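Long-range contacts in 432aa long hypothetical deoxyribodipyrimidine photolyase (Sulfolobus tokodaii, PDB 2E0I), which probably repairs ultraviolet-damaged DNA by splitting cyclobutane pyrimidine dimers with light, using one FAD as catalyst and a second FAD as likely antenna: residues P44-F49 with F177-S182; R299-T304 with R332-K337. One frame throughout, in Å; residues are numbered along the deposited sequence.

Interaction 1: residues P44-F49 with F177-S182; sequences PYKSEF and FKKIES. With FAD (flavin-adenine dinucleotide), chain F.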
ATOM      1  N   PRO A  44      11.186   7.924   7.712  1.00 22.14           N
ATOM      2  CA  PRO A  44      11.044   8.817   6.562  1.00 21.81           C
ATOM      3  C   PRO A  44       9.907   8.369   5.623  1.00 22.21           C
ATOM      4  O   PRO A  44       9.338   9.173   4.891  1.00 23.33           O
ATOM      5  CB  PRO A  44      12.417   8.725   5.886  1.00 21.30           C
ATOM      6  CG  PRO A  44      13.341   8.295   7.000  1.00 20.16           C
ATOM      7  CD  PRO A  44      12.518   7.300   7.755  1.00 20.32           C
ATOM      8  N   TYR A  45       9.575   7.085   5.660  1.00 21.58           N
ATOM      9  CA  TYR A  45       8.554   6.535   4.787  1.00 22.75           C
ATOM     10  C   TYR A  45       7.196   6.375   5.456  1.00 23.25           C
ATOM     11  O   TYR A  45       6.323   5.646   4.973  1.00 23.64           O
ATOM     12  CB  TYR A  45       9.037   5.185   4.256  1.00 22.79           C
ATOM     13  CG  TYR A  45      10.119   5.310   3.219  1.00 23.96           C
ATOM     14  CD1 TYR A  45       9.816   5.231   1.862  1.00 26.26           C
ATOM     15  CD2 TYR A  45      11.440   5.530   3.584  1.00 24.09           C
ATOM     16  CE1 TYR A  45      10.804   5.362   0.888  1.00 25.93           C
ATOM     17  CE2 TYR A  45      12.438   5.670   2.623  1.00 24.84           C
ATOM     18  CZ  TYR A  45      12.115   5.581   1.281  1.00 25.83           C
ATOM     19  OH  TYR A  45      13.098   5.695   0.328  1.00 26.98           O
ATOM     20  N   LYS A  46       7.008   7.068   6.565  1.00 23.12           N
ATOM     21  CA  LYS A  46       5.760   6.952   7.294  1.00 23.37           C
ATOM     22  C   LYS A  46       4.664   7.876   6.786  1.00 22.85           C
ATOM     23  O   LYS A  46       4.910   9.017   6.407  1.00 21.97           O
ATOM     24  CB  LYS A  46       6.004   7.194   8.785  1.00 23.09           C
ATOM     25  CG  LYS A  46       4.739   7.324   9.610  1.00 26.21           C
ATOM     26  CD  LYS A  46       5.060   7.786  11.021  1.00 30.10           C
ATOM     27  CE  LYS A  46       3.822   8.313  11.736  1.00 33.34           C
ATOM     28  NZ  LYS A  46       4.115   8.750  13.148  1.00 35.81           N
ATOM     29  N   SER A  47       3.447   7.346   6.785  1.00 22.59           N
ATOM     30  CA  SER A  47       2.274   8.068   6.358  1.00 22.32           C
ATOM     31  C   SER A  47       1.382   8.256   7.588  1.00 22.11           C
ATOM     32  O   SER A  47       1.087   7.291   8.291  1.00 21.02           O
ATOM     33  CB  SER A  47       1.543   7.256   5.281  1.00 22.30           C
ATOM     34  OG  SER A  47       0.267   7.812   4.998  1.00 24.74           O
ATOM     35  N   GLU A  48       0.963   9.490   7.862  1.00 22.64           N
ATOM     36  CA  GLU A  48       0.092   9.727   9.008  1.00 22.71           C
ATOM     37  C   GLU A  48      -1.265   9.088   8.752  1.00 21.46           C
ATOM     38  O   GLU A  48      -1.871   8.515   9.656  1.00 22.33           O
ATOM     39  CB  GLU A  48      -0.095  11.222   9.281  1.00 23.43           C
ATOM     40  CG  GLU A  48       1.082  11.922   9.938  1.00 28.14           C
ATOM     41  CD  GLU A  48       1.602  11.214  11.189  1.00 33.75           C
ATOM     42  OE1 GLU A  48       0.789  10.657  11.969  1.00 35.35           O
ATOM     43  OE2 GLU A  48       2.841  11.230  11.402  1.00 38.03           O
ATOM     44  N   PHE A  49      -1.746   9.183   7.519  1.00 19.85           N
ATOM     45  CA  PHE A  49      -3.032   8.588   7.183  1.00 18.71           C
ATOM     46  C   PHE A  49      -3.010   7.071   7.373  1.00 16.25           C
ATOM     47  O   PHE A  49      -3.922   6.507   7.965  1.00 16.21           O
ATOM     48  CB  PHE A  49      -3.425   8.916   5.739  1.00 19.27           C
ATOM     49  CG  PHE A  49      -3.797  10.350   5.516  1.00 19.75           C
ATOM     50  CD1 PHE A  49      -4.720  10.981   6.334  1.00 19.61           C
ATOM     51  CD2 PHE A  49      -3.256  11.065   4.447  1.00 22.21           C
ATOM     52  CE1 PHE A  49      -5.103  12.299   6.090  1.00 19.14           C
ATOM     53  CE2 PHE A  49      -3.638  12.390   4.195  1.00 19.85           C
ATOM     54  CZ  PHE A  49      -4.562  13.001   5.019  1.00 18.20           C
ATOM     55  N   PHE A 177      -0.041   7.940  18.568  1.00 27.57           N
ATOM     56  CA  PHE A 177       0.393   7.923  17.183  1.00 26.27           C
ATOM     57  C   PHE A 177      -0.675   8.296  16.175  1.00 27.01           C
ATOM     58  O   PHE A 177      -0.357   8.581  15.024  1.00 27.19           O
ATOM     59  CB  PHE A 177       0.958   6.545  16.853  1.00 25.48           C
ATOM     60  CG  PHE A 177       2.094   6.134  17.740  1.00 25.01           C
ATOM     61  CD1 PHE A 177       3.326   6.784  17.664  1.00 24.75           C
ATOM     62  CD2 PHE A 177       1.929   5.114  18.671  1.00 22.94           C
ATOM     63  CE1 PHE A 177       4.376   6.421  18.507  1.00 24.06           C
ATOM     64  CE2 PHE A 177       2.965   4.746  19.513  1.00 22.05           C
ATOM     65  CZ  PHE A 177       4.192   5.399  19.433  1.00 23.15           C
ATOM     66  N   LYS A 178      -1.938   8.282  16.590  1.00 28.50           N
ATOM     67  CA  LYS A 178      -3.024   8.641  15.685  1.00 28.96           C
ATOM     68  C   LYS A 178      -3.108  10.160  15.743  1.00 29.89           C
ATOM     69  O   LYS A 178      -3.637  10.723  16.707  1.00 31.33           O
ATOM     70  CB  LYS A 178      -4.340   8.005  16.139  1.00 29.27           C
ATOM     71  CG  LYS A 178      -5.428   8.077  15.079  1.00 31.06           C
ATOM     72  CD  LYS A 178      -6.661   7.268  15.432  1.00 31.12           C
ATOM     73  CE  LYS A 178      -7.481   7.958  16.489  1.00 33.74           C
ATOM     74  NZ  LYS A 178      -8.808   7.303  16.655  1.00 37.64           N
ATOM     75  N   LYS A 179      -2.572  10.819  14.717  1.00 29.87           N
ATOM     76  CA  LYS A 179      -2.533  12.279  14.671  1.00 30.82           C
ATOM     77  C   LYS A 179      -3.483  12.952  13.691  1.00 31.20           C
ATOM     78  O   LYS A 179      -3.980  14.043  13.957  1.00 31.60           O
ATOM     79  CB  LYS A 179      -1.108  12.747  14.361  1.00 30.69           C
ATOM     80  CG  LYS A 179      -0.055  12.266  15.351  1.00 32.13           C
ATOM     81  CD  LYS A 179       1.320  12.752  14.927  1.00 34.85           C
ATOM     82  CE  LYS A 179       2.441  12.083  15.705  1.00 36.69           C
ATOM     83  NZ  LYS A 179       3.781  12.481  15.170  1.00 36.94           N
ATOM     84  N   ILE A 180      -3.723  12.321  12.553  1.00 31.53           N
ATOM     85  CA  ILE A 180      -4.599  12.899  11.551  1.00 31.58           C
ATOM     86  C   ILE A 180      -5.212  11.785  10.732  1.00 31.35           C
ATOM     87  O   ILE A 180      -4.499  11.042  10.067  1.00 31.28           O
ATOM     88  CB  ILE A 180      -3.809  13.839  10.634  1.00 32.66           C
ATOM     89  CG1 ILE A 180      -4.660  14.222   9.427  1.00 35.02           C
ATOM     90  CG2 ILE A 180      -2.516  13.174  10.203  1.00 31.52           C
ATOM     91  CD1 ILE A 180      -3.917  15.089   8.416  1.00 38.16           C
ATOM     92  N   GLU A 181      -6.535  11.682  10.783  1.00 32.14           N
ATOM     93  CA  GLU A 181      -7.274  10.635  10.075  1.00 33.39           C
ATOM     94  C   GLU A 181      -7.765  11.031   8.682  1.00 31.71           C
ATOM     95  O   GLU A 181      -8.080  12.189   8.429  1.00 32.84           O
ATOM     96  CB  GLU A 181      -8.480  10.198  10.918  1.00 36.28           C
ATOM     97  CG  GLU A 181      -8.120   9.677  12.309  1.00 43.59           C
ATOM     98  CD  GLU A 181      -9.313   9.080  13.053  1.00 48.19           C
ATOM     99  OE1 GLU A 181     -10.037   8.242  12.459  1.00 51.39           O
ATOM    100  OE2 GLU A 181      -9.521   9.440  14.236  1.00 50.14           O
ATOM    101  N   SER A 182      -7.826  10.066   7.774  1.00 29.72           N
ATOM    102  CA  SER A 182      -8.322  10.335   6.432  1.00 26.85           C
ATOM    103  C   SER A 182      -9.828  10.517   6.519  1.00 26.66           C
ATOM    104  O   SER A 182     -10.534   9.706   7.123  1.00 26.00           O
ATOM    105  CB  SER A 182      -8.040   9.164   5.488  1.00 26.42           C
ATOM    106  OG  SER A 182      -8.738   9.325   4.259  1.00 20.64           O
TER
HETATM  107  PA  FAD F1200       7.173  -0.323   7.066  1.00 21.98           P
HETATM  108  O1A FAD F1200       6.870   0.110   5.683  1.00 22.65           O
HETATM  109  O2A FAD F1200       6.711   0.368   8.289  1.00 24.57           O
HETATM  110  O5B FAD F1200       8.697   0.199   7.087  1.00 22.17           O
HETATM  111  C5B FAD F1200       9.593  -0.218   8.124  1.00 20.17           C
HETATM  112  C4B FAD F1200      11.018   0.288   7.879  1.00 19.33           C
HETATM  113  O4B FAD F1200      11.274   0.240   6.462  1.00 18.56           O
HETATM  114  C3B FAD F1200      11.171   1.756   8.280  1.00 19.95           C
HETATM  115  O3B FAD F1200      12.549   2.039   8.542  1.00 20.30           O
HETATM  116  C2B FAD F1200      10.717   2.457   7.001  1.00 21.13           C
HETATM  117  O2B FAD F1200      11.269   3.775   6.961  1.00 23.62           O
HETATM  118  C1B FAD F1200      11.435   1.583   5.972  1.00 19.77           C
HETATM  119  N9A FAD F1200      10.859   1.742   4.614  1.00 19.25           N
HETATM  120  C8A FAD F1200       9.571   1.630   4.294  1.00 19.90           C
HETATM  121  N7A FAD F1200       9.413   1.786   2.982  1.00 18.28           N
HETATM  122  C5A FAD F1200      10.614   1.998   2.455  1.00 17.91           C
HETATM  123  C6A FAD F1200      11.084   2.199   1.163  1.00 19.77           C
HETATM  124  N6A FAD F1200      10.237   2.254   0.140  1.00 21.00           N
HETATM  125  N1A FAD F1200      12.400   2.364   0.964  1.00 21.60           N
HETATM  126  C2A FAD F1200      13.250   2.346   1.977  1.00 20.32           C
HETATM  127  N3A FAD F1200      12.835   2.160   3.219  1.00 18.71           N
HETATM  128  C4A FAD F1200      11.536   1.979   3.493  1.00 18.14           C
HETATM  129  N1  FAD F1200       3.537  -3.155  12.224  1.00 17.40           N
HETATM  130  C2  FAD F1200       3.891  -3.477  13.541  1.00 17.83           C
HETATM  131  O2  FAD F1200       3.956  -4.653  13.891  1.00 20.05           O
HETATM  132  N3  FAD F1200       4.217  -2.453  14.438  1.00 18.54           N
HETATM  133  C4  FAD F1200       4.200  -1.116  14.017  1.00 21.23           C
HETATM  134  O4  FAD F1200       4.482  -0.219  14.812  1.00 21.89           O
HETATM  135  C4X FAD F1200       3.867  -0.802  12.704  1.00 20.40           C
HETATM  136  N5  FAD F1200       3.915   0.527  12.259  1.00 17.28           N
HETATM  137  C5X FAD F1200       3.601   0.840  10.931  1.00 18.33           C
HETATM  138  C6  FAD F1200       3.739   2.149  10.479  1.00 18.96           C
HETATM  139  C7  FAD F1200       3.522   2.458   9.138  1.00 18.08           C
HETATM  140  C7M FAD F1200       3.686   3.905   8.665  1.00 17.77           C
HETATM  141  C8  FAD F1200       3.160   1.449   8.251  1.00 17.93           C
HETATM  142  C8M FAD F1200       2.915   1.753   6.771  1.00 19.79           C
HETATM  143  C9  FAD F1200       3.014   0.141   8.706  1.00 17.74           C
HETATM  144  C9A FAD F1200       3.233  -0.170  10.046  1.00 18.29           C
HETATM  145  N10 FAD F1200       3.143  -1.495  10.504  1.00 17.77           N
HETATM  146  C10 FAD F1200       3.531  -1.817  11.811  1.00 18.97           C
HETATM  147  C1' FAD F1200       2.720  -2.583   9.591  1.00 19.57           C
HETATM  148  C2' FAD F1200       3.861  -3.106   8.719  1.00 21.97           C
HETATM  149  O2' FAD F1200       3.476  -3.044   7.342  1.00 19.04           O
HETATM  150  C3' FAD F1200       4.220  -4.544   9.109  1.00 21.46           C
HETATM  151  O3' FAD F1200       4.715  -4.565  10.451  1.00 20.81           O
HETATM  152  C4' FAD F1200       5.281  -5.116   8.165  1.00 20.74           C
HETATM  153  O4' FAD F1200       5.428  -6.515   8.421  1.00 16.59           O
HETATM  154  C5' FAD F1200       6.626  -4.413   8.365  1.00 20.68           C
HETATM  155  O5' FAD F1200       7.360  -4.329   7.141  1.00 21.30           O
HETATM  156  P   FAD F1200       7.220  -3.022   6.210  1.00 20.23           P
HETATM  157  O1P FAD F1200       8.265  -3.120   5.166  1.00 23.29           O
HETATM  158  O2P FAD F1200       5.811  -2.858   5.786  1.00 18.51           O
HETATM  159  O3P FAD F1200       7.638  -1.856   7.238  1.00 22.16           O
HETATM  160  O   HOH W   1      -1.706   9.959  12.227  1.00  8.51           O
HETATM  161  O   HOH W   2      -6.601   7.692   7.811  1.00 21.87           O

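Interaction 2: residues R299-T304 with R332-K337; sequences RMLNST and RYFATK. With FAD (flavin-adenine dinucleotide), chain E.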
ATOM      1  N   ARG A 299      -3.546  17.121  -5.021  1.00 23.60           N
ATOM      2  CA  ARG A 299      -4.297  17.771  -3.960  1.00 24.03           C
ATOM      3  C   ARG A 299      -5.197  16.784  -3.245  1.00 23.86           C
ATOM      4  O   ARG A 299      -5.255  16.784  -2.014  1.00 24.60           O
ATOM      5  CB  ARG A 299      -5.103  18.944  -4.501  1.00 24.53           C
ATOM      6  CG  ARG A 299      -4.217  20.075  -4.934  1.00 26.04           C
ATOM      7  CD  ARG A 299      -4.994  21.308  -5.293  1.00 29.36           C
ATOM      8  NE  ARG A 299      -4.127  22.274  -5.960  1.00 33.29           N
ATOM      9  CZ  ARG A 299      -4.502  23.500  -6.300  1.00 35.73           C
ATOM     10  NH1 ARG A 299      -5.735  23.913  -6.024  1.00 37.55           N
ATOM     11  NH2 ARG A 299      -3.654  24.308  -6.934  1.00 35.84           N
ATOM     12  N   MET A 300      -5.891  15.938  -4.001  1.00 22.58           N
ATOM     13  CA  MET A 300      -6.751  14.957  -3.369  1.00 22.30           C
ATOM     14  C   MET A 300      -5.898  14.069  -2.470  1.00 23.21           C
ATOM     15  O   MET A 300      -6.160  13.946  -1.274  1.00 23.88           O
ATOM     16  CB  MET A 300      -7.466  14.089  -4.395  1.00 22.45           C
ATOM     17  CG  MET A 300      -8.416  13.118  -3.719  1.00 22.91           C
ATOM     18  SD  MET A 300      -9.294  11.979  -4.791  1.00 25.71           S
ATOM     19  CE  MET A 300      -9.944  10.874  -3.546  1.00 23.62           C
ATOM     20  N   LEU A 301      -4.870  13.456  -3.054  1.00 22.81           N
ATOM     21  CA  LEU A 301      -3.972  12.587  -2.308  1.00 21.15           C
ATOM     22  C   LEU A 301      -3.518  13.254  -1.012  1.00 21.56           C
ATOM     23  O   LEU A 301      -3.538  12.630   0.041  1.00 21.28           O
ATOM     24  CB  LEU A 301      -2.749  12.230  -3.169  1.00 20.48           C
ATOM     25  CG  LEU A 301      -1.481  11.726  -2.458  1.00 20.21           C
ATOM     26  CD1 LEU A 301      -1.754  10.381  -1.806  1.00 19.10           C
ATOM     27  CD2 LEU A 301      -0.327  11.616  -3.452  1.00 19.44           C
ATOM     28  N   ASN A 302      -3.125  14.524  -1.079  1.00 21.91           N
ATOM     29  CA  ASN A 302      -2.644  15.204   0.120  1.00 23.24           C
ATOM     30  C   ASN A 302      -3.656  15.330   1.246  1.00 23.14           C
ATOM     31  O   ASN A 302      -3.325  15.156   2.415  1.00 23.49           O
ATOM     32  CB  ASN A 302      -2.091  16.596  -0.218  1.00 24.48           C
ATOM     33  CG  ASN A 302      -0.775  16.535  -0.991  1.00 27.64           C
ATOM     34  OD1 ASN A 302       0.131  15.782  -0.636  1.00 28.25           O
ATOM     35  ND2 ASN A 302      -0.662  17.340  -2.049  1.00 28.16           N
ATOM     36  N   SER A 303      -4.898  15.618   0.910  1.00 23.53           N
ATOM     37  CA  SER A 303      -5.884  15.781   1.950  1.00 23.69           C
ATOM     38  C   SER A 303      -6.627  14.510   2.251  1.00 23.42           C
ATOM     39  O   SER A 303      -7.247  14.390   3.294  1.00 25.42           O
ATOM     40  CB  SER A 303      -6.881  16.842   1.549  1.00 24.41           C
ATOM     41  OG  SER A 303      -7.654  16.343   0.489  1.00 26.22           O
ATOM     42  N   THR A 304      -6.558  13.545   1.353  1.00 23.56           N
ATOM     43  CA  THR A 304      -7.284  12.313   1.570  1.00 22.94           C
ATOM     44  C   THR A 304      -6.409  11.071   1.796  1.00 22.59           C
ATOM     45  O   THR A 304      -6.823  10.124   2.473  1.00 21.70           O
ATOM     46  CB  THR A 304      -8.224  12.077   0.391  1.00 22.10           C
ATOM     47  OG1 THR A 304      -9.159  11.063   0.739  1.00 27.58           O
ATOM     48  CG2 THR A 304      -7.458  11.614  -0.817  1.00 22.89           C
ATOM     49  N   ARG A 332       9.026   7.796  -2.283  1.00 20.21           N
ATOM     50  CA  ARG A 332       9.053   8.205  -0.887  1.00 21.24           C
ATOM     51  C   ARG A 332       7.933   9.178  -0.551  1.00 20.51           C
ATOM     52  O   ARG A 332       7.307   9.075   0.506  1.00 20.80           O
ATOM     53  CB  ARG A 332      10.385   8.846  -0.512  1.00 23.62           C
ATOM     54  CG  ARG A 332      10.736   8.599   0.949  1.00 29.83           C
ATOM     55  CD  ARG A 332      11.161   9.840   1.687  1.00 36.25           C
ATOM     56  NE  ARG A 332      12.367  10.440   1.139  1.00 44.11           N
ATOM     57  CZ  ARG A 332      12.861  11.634   1.473  1.00 47.66           C
ATOM     58  NH1 ARG A 332      12.264  12.411   2.379  1.00 47.73           N
ATOM     59  NH2 ARG A 332      13.968  12.060   0.874  1.00 50.18           N
ATOM     60  N   TYR A 333       7.673  10.130  -1.435  1.00 18.48           N
ATOM     61  CA  TYR A 333       6.604  11.066  -1.154  1.00 16.96           C
ATOM     62  C   TYR A 333       5.266  10.333  -0.993  1.00 17.75           C
ATOM     63  O   TYR A 333       4.508  10.603  -0.054  1.00 19.01           O
ATOM     64  CB  TYR A 333       6.498  12.103  -2.256  1.00 15.70           C
ATOM     65  CG  TYR A 333       5.461  13.128  -1.932  1.00 13.63           C
ATOM     66  CD1 TYR A 333       5.636  13.996  -0.858  1.00 12.93           C
ATOM     67  CD2 TYR A 333       4.271  13.191  -2.653  1.00 13.76           C
ATOM     68  CE1 TYR A 333       4.649  14.900  -0.504  1.00 13.64           C
ATOM     69  CE2 TYR A 333       3.271  14.096  -2.310  1.00 14.55           C
ATOM     70  CZ  TYR A 333       3.470  14.944  -1.234  1.00 15.64           C
ATOM     71  OH  TYR A 333       2.485  15.830  -0.889  1.00 17.89           O
ATOM     72  N   PHE A 334       4.973   9.416  -1.912  1.00 16.30           N
ATOM     73  CA  PHE A 334       3.745   8.630  -1.852  1.00 15.28           C
ATOM     74  C   PHE A 334       3.674   7.841  -0.559  1.00 14.24           C
ATOM     75  O   PHE A 334       2.614   7.748   0.048  1.00 13.43           O
ATOM     76  CB  PHE A 334       3.676   7.643  -3.020  1.00 16.13           C
ATOM     77  CG  PHE A 334       2.851   8.123  -4.181  1.00 17.04           C
ATOM     78  CD1 PHE A 334       2.714   9.488  -4.450  1.00 16.32           C
ATOM     79  CD2 PHE A 334       2.238   7.204  -5.032  1.00 17.45           C
ATOM     80  CE1 PHE A 334       1.986   9.928  -5.541  1.00 15.70           C
ATOM     81  CE2 PHE A 334       1.504   7.637  -6.135  1.00 16.63           C
ATOM     82  CZ  PHE A 334       1.380   9.005  -6.388  1.00 17.00           C
ATOM     83  N   ALA A 335       4.803   7.263  -0.155  1.00 14.36           N
ATOM     84  CA  ALA A 335       4.866   6.465   1.072  1.00 16.77           C
ATOM     85  C   ALA A 335       4.454   7.339   2.247  1.00 17.47           C
ATOM     86  O   ALA A 335       3.984   6.873   3.291  1.00 19.62           O
ATOM     87  CB  ALA A 335       6.293   5.924   1.291  1.00 13.90           C
ATOM     88  N   THR A 336       4.601   8.630   2.034  1.00 16.35           N
ATOM     89  CA  THR A 336       4.296   9.609   3.037  1.00 15.13           C
ATOM     90  C   THR A 336       2.844  10.004   3.088  1.00 15.37           C
ATOM     91  O   THR A 336       2.387  10.529   4.085  1.00 16.47           O
ATOM     92  CB  THR A 336       5.187  10.829   2.785  1.00 15.21           C
ATOM     93  OG1 THR A 336       6.321  10.739   3.649  1.00 16.59           O
ATOM     94  CG2 THR A 336       4.452  12.133   2.978  1.00 15.01           C
ATOM     95  N   LYS A 337       2.101   9.730   2.029  1.00 17.08           N
ATOM     96  CA  LYS A 337       0.706  10.142   1.999  1.00 18.06           C
ATOM     97  C   LYS A 337      -0.330   9.045   1.873  1.00 18.42           C
ATOM     98  O   LYS A 337      -1.420   9.161   2.425  1.00 18.16           O
ATOM     99  CB  LYS A 337       0.502  11.133   0.862  1.00 19.40           C
ATOM    100  CG  LYS A 337       1.322  12.397   0.998  1.00 22.24           C
ATOM    101  CD  LYS A 337       0.870  13.169   2.213  1.00 24.14           C
ATOM    102  CE  LYS A 337       1.401  14.579   2.218  1.00 25.18           C
ATOM    103  NZ  LYS A 337       0.434  15.441   2.976  1.00 28.90           N
TER
HETATM  104  PA  FAD E1100      -9.611  -0.469  -7.425  1.00 29.54           P
HETATM  105  O1A FAD E1100     -10.987  -0.394  -6.884  1.00 31.28           O
HETATM  106  O2A FAD E1100      -9.265  -0.549  -8.861  1.00 31.16           O
HETATM  107  O5B FAD E1100      -9.389  -2.015  -7.034  1.00 31.26           O
HETATM  108  C5B FAD E1100      -8.462  -2.845  -7.738  1.00 32.36           C
HETATM  109  C4B FAD E1100      -7.665  -3.694  -6.745  1.00 34.14           C
HETATM  110  O4B FAD E1100      -6.709  -4.531  -7.419  1.00 35.85           O
HETATM  111  C3B FAD E1100      -6.875  -2.780  -5.807  1.00 34.99           C
HETATM  112  O3B FAD E1100      -7.633  -2.587  -4.610  1.00 33.17           O
HETATM  113  C2B FAD E1100      -5.679  -3.672  -5.484  1.00 35.21           C
HETATM  114  O2B FAD E1100      -6.074  -4.700  -4.574  1.00 38.01           O
HETATM  115  C1B FAD E1100      -5.407  -4.268  -6.866  1.00 35.68           C
HETATM  116  N9A FAD E1100      -4.685  -3.318  -7.746  1.00 34.64           N
HETATM  117  C8A FAD E1100      -5.217  -2.508  -8.660  1.00 33.40           C
HETATM  118  N7A FAD E1100      -4.246  -1.876  -9.316  1.00 33.44           N
HETATM  119  C5A FAD E1100      -3.084  -2.283  -8.815  1.00 33.54           C
HETATM  120  C6A FAD E1100      -1.748  -1.992  -9.074  1.00 32.04           C
HETATM  121  N6A FAD E1100      -1.410  -1.139 -10.036  1.00 30.60           N
HETATM  122  N1A FAD E1100      -0.797  -2.592  -8.344  1.00 31.20           N
HETATM  123  C2A FAD E1100      -1.099  -3.454  -7.388  1.00 30.40           C
HETATM  124  N3A FAD E1100      -2.357  -3.759  -7.119  1.00 30.27           N
HETATM  125  C4A FAD E1100      -3.362  -3.197  -7.807  1.00 33.30           C
HETATM  126  N1  FAD E1100      -1.516   0.161  -4.104  1.00 23.25           N
HETATM  127  C2  FAD E1100      -1.321  -0.088  -2.739  1.00 24.48           C
HETATM  128  O2  FAD E1100      -2.084  -0.826  -2.121  1.00 25.23           O
HETATM  129  N3  FAD E1100      -0.280   0.552  -2.055  1.00 26.07           N
HETATM  130  C4  FAD E1100       0.552   1.443  -2.743  1.00 24.57           C
HETATM  131  O4  FAD E1100       1.501   1.961  -2.157  1.00 23.75           O
HETATM  132  C4X FAD E1100       0.343   1.699  -4.094  1.00 24.01           C
HETATM  133  N5  FAD E1100       1.128   2.657  -4.745  1.00 24.96           N
HETATM  134  C5X FAD E1100       0.944   2.911  -6.110  1.00 24.55           C
HETATM  135  C6  FAD E1100       1.748   3.857  -6.739  1.00 22.01           C
HETATM  136  C7  FAD E1100       1.600   4.094  -8.101  1.00 23.91           C
HETATM  137  C7M FAD E1100       2.519   5.117  -8.773  1.00 24.69           C
HETATM  138  C8  FAD E1100       0.643   3.389  -8.829  1.00 22.82           C
HETATM  139  C8M FAD E1100       0.475   3.607 -10.335  1.00 23.13           C
HETATM  140  C9  FAD E1100      -0.158   2.446  -8.191  1.00 23.48           C
HETATM  141  C9A FAD E1100      -0.012   2.193  -6.829  1.00 25.13           C
HETATM  142  N10 FAD E1100      -0.800   1.228  -6.176  1.00 24.65           N
HETATM  143  C10 FAD E1100      -0.684   1.059  -4.786  1.00 23.77           C
HETATM  144  C1' FAD E1100      -1.780   0.417  -6.942  1.00 22.81           C
HETATM  145  C2' FAD E1100      -3.211   0.948  -7.071  1.00 24.46           C
HETATM  146  O2' FAD E1100      -3.205   2.284  -7.581  1.00 24.04           O
HETATM  147  C3' FAD E1100      -3.980   0.892  -5.749  1.00 26.29           C
HETATM  148  O3' FAD E1100      -3.931  -0.440  -5.230  1.00 28.37           O
HETATM  149  C4' FAD E1100      -5.447   1.283  -5.943  1.00 26.48           C
HETATM  150  O4' FAD E1100      -5.539   2.593  -6.510  1.00 26.67           O
HETATM  151  C5' FAD E1100      -6.203   1.255  -4.612  1.00 27.16           C
HETATM  152  O5' FAD E1100      -7.549   1.717  -4.773  1.00 28.99           O
HETATM  153  P   FAD E1100      -8.772   0.692  -4.988  1.00 27.24           P
HETATM  154  O1P FAD E1100      -8.686  -0.349  -3.939  1.00 28.14           O
HETATM  155  O2P FAD E1100     -10.009   1.502  -5.071  1.00 28.17           O
HETATM  156  O3P FAD E1100      -8.449   0.023  -6.419  1.00 30.28           O

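Interaction 1: residues P44-F49 with F177-S182
Glu181 O faces the rim of the Phe49 ring, close to its plane, while Ser182 N and Ile180 O approach it obliquely. Farther back, Tyr45 lays one face against the adenine of the FAD of chain F, whose C6A lies 3.2 Å above the ring plane, toward the rim. The contact joins the start of helix 48-66, in the Rossmann-like α/β domain of the photolyase fold, to the long connection between helices 140-147 and 189-196; the nearby FAD is the one proposed to harvest light. Ile180 bridges the two side chains of the helix start. Its CG1 is anti to the backbone N (chi1 169°), and beyond it CD1 lies 3.8 Å from Phe49 CE1. The other branch, CG2, packs on Glu48 CB and CG, the two side chains crossing at about a right angle. The chain of Glu48 is bent at chi2 (-51°), and its carboxylate forms a salt bridge to Lys46, OE2 to NZ 3.3 Å; Lys46 NZ also hydrogen-bonds to Leu40 O. Lys179 NZ stays 4.1 Å from Glu48 OE2, too far for a salt bridge, and would probably temper the negative charge. Between the backbones, water 2 accepts from Ser182 N (2.7 Å) and donates to Phe49 O. Water 1 accepts from Lys179 N (2.8 Å) and lies 2.6 Å from Glu48 OE1.

Interaction 2: residues R299-T304 with R332-K337
Asn302 OD1 accepts a hydrogen bond from the hydroxyl of Tyr333, OH to OD1 being modelled at 2.4 Å; that is very short, and at 2.8 Å resolution the exact length is doubtful. The oxygen comes to the rim of the tyrosine, almost level with it, with the amide turned 74° from the ring. At the other end of the amide, ND2 donates to Lys285 O in helix 278-286, so both polar ends are tied and the rotation of the amide is probably fixed. Lys337 crosses the asparagine obliquely: bent at chi2 (-65°), its chain passes close by OD1, with CE 3.3 Å from that atom. The two segments lie on helices 292-304 and 327-337 in the all-helical FAD-binding domain of the photolyase family, their local axes 10.1 Å apart and inclined at 44°. Between them Leu301 splits its branches, CD1 resting 3.6 Å from Lys337 CB and CD2 reaching 3.5 Å from Phe334 CE1. An alanine here, lacking both methyl branches, would probably leave a gap beside Lys337 CB and Phe334 CE1 and let that ring shift somewhat. Phe334 belongs to the pocket of the FAD of chain E: C6 of the flavin lies in plane at the edge of its ring, 3.8 Å from CD2, and the methyl C7M is 3.8 Å from CE2. Trp350 meets the same ring edge-to-face.

Overall arrangement
Along the chain, interaction 1 comes first: 177-182 returns to 44-49 after 127 residues that include three strands of the parallel sheet. Interaction 2 closes later, over a much shorter, mostly helical excursion of 27 residues from 299-304 to 332-337. The two loops follow in series, neither nested nor crossed. In space the centres of interaction 1 and interaction 2 are about 10 Å apart, and the two abut. Ser182 OG probably hydrogen-bonds to Thr304 O (2.7 Å), Phe49 CE2 packs on Asn302 O, and Tyr45 touches Arg332. Together they join the α/β domain, the connecting segment and the FAD-binding helices, between the two flavin sites.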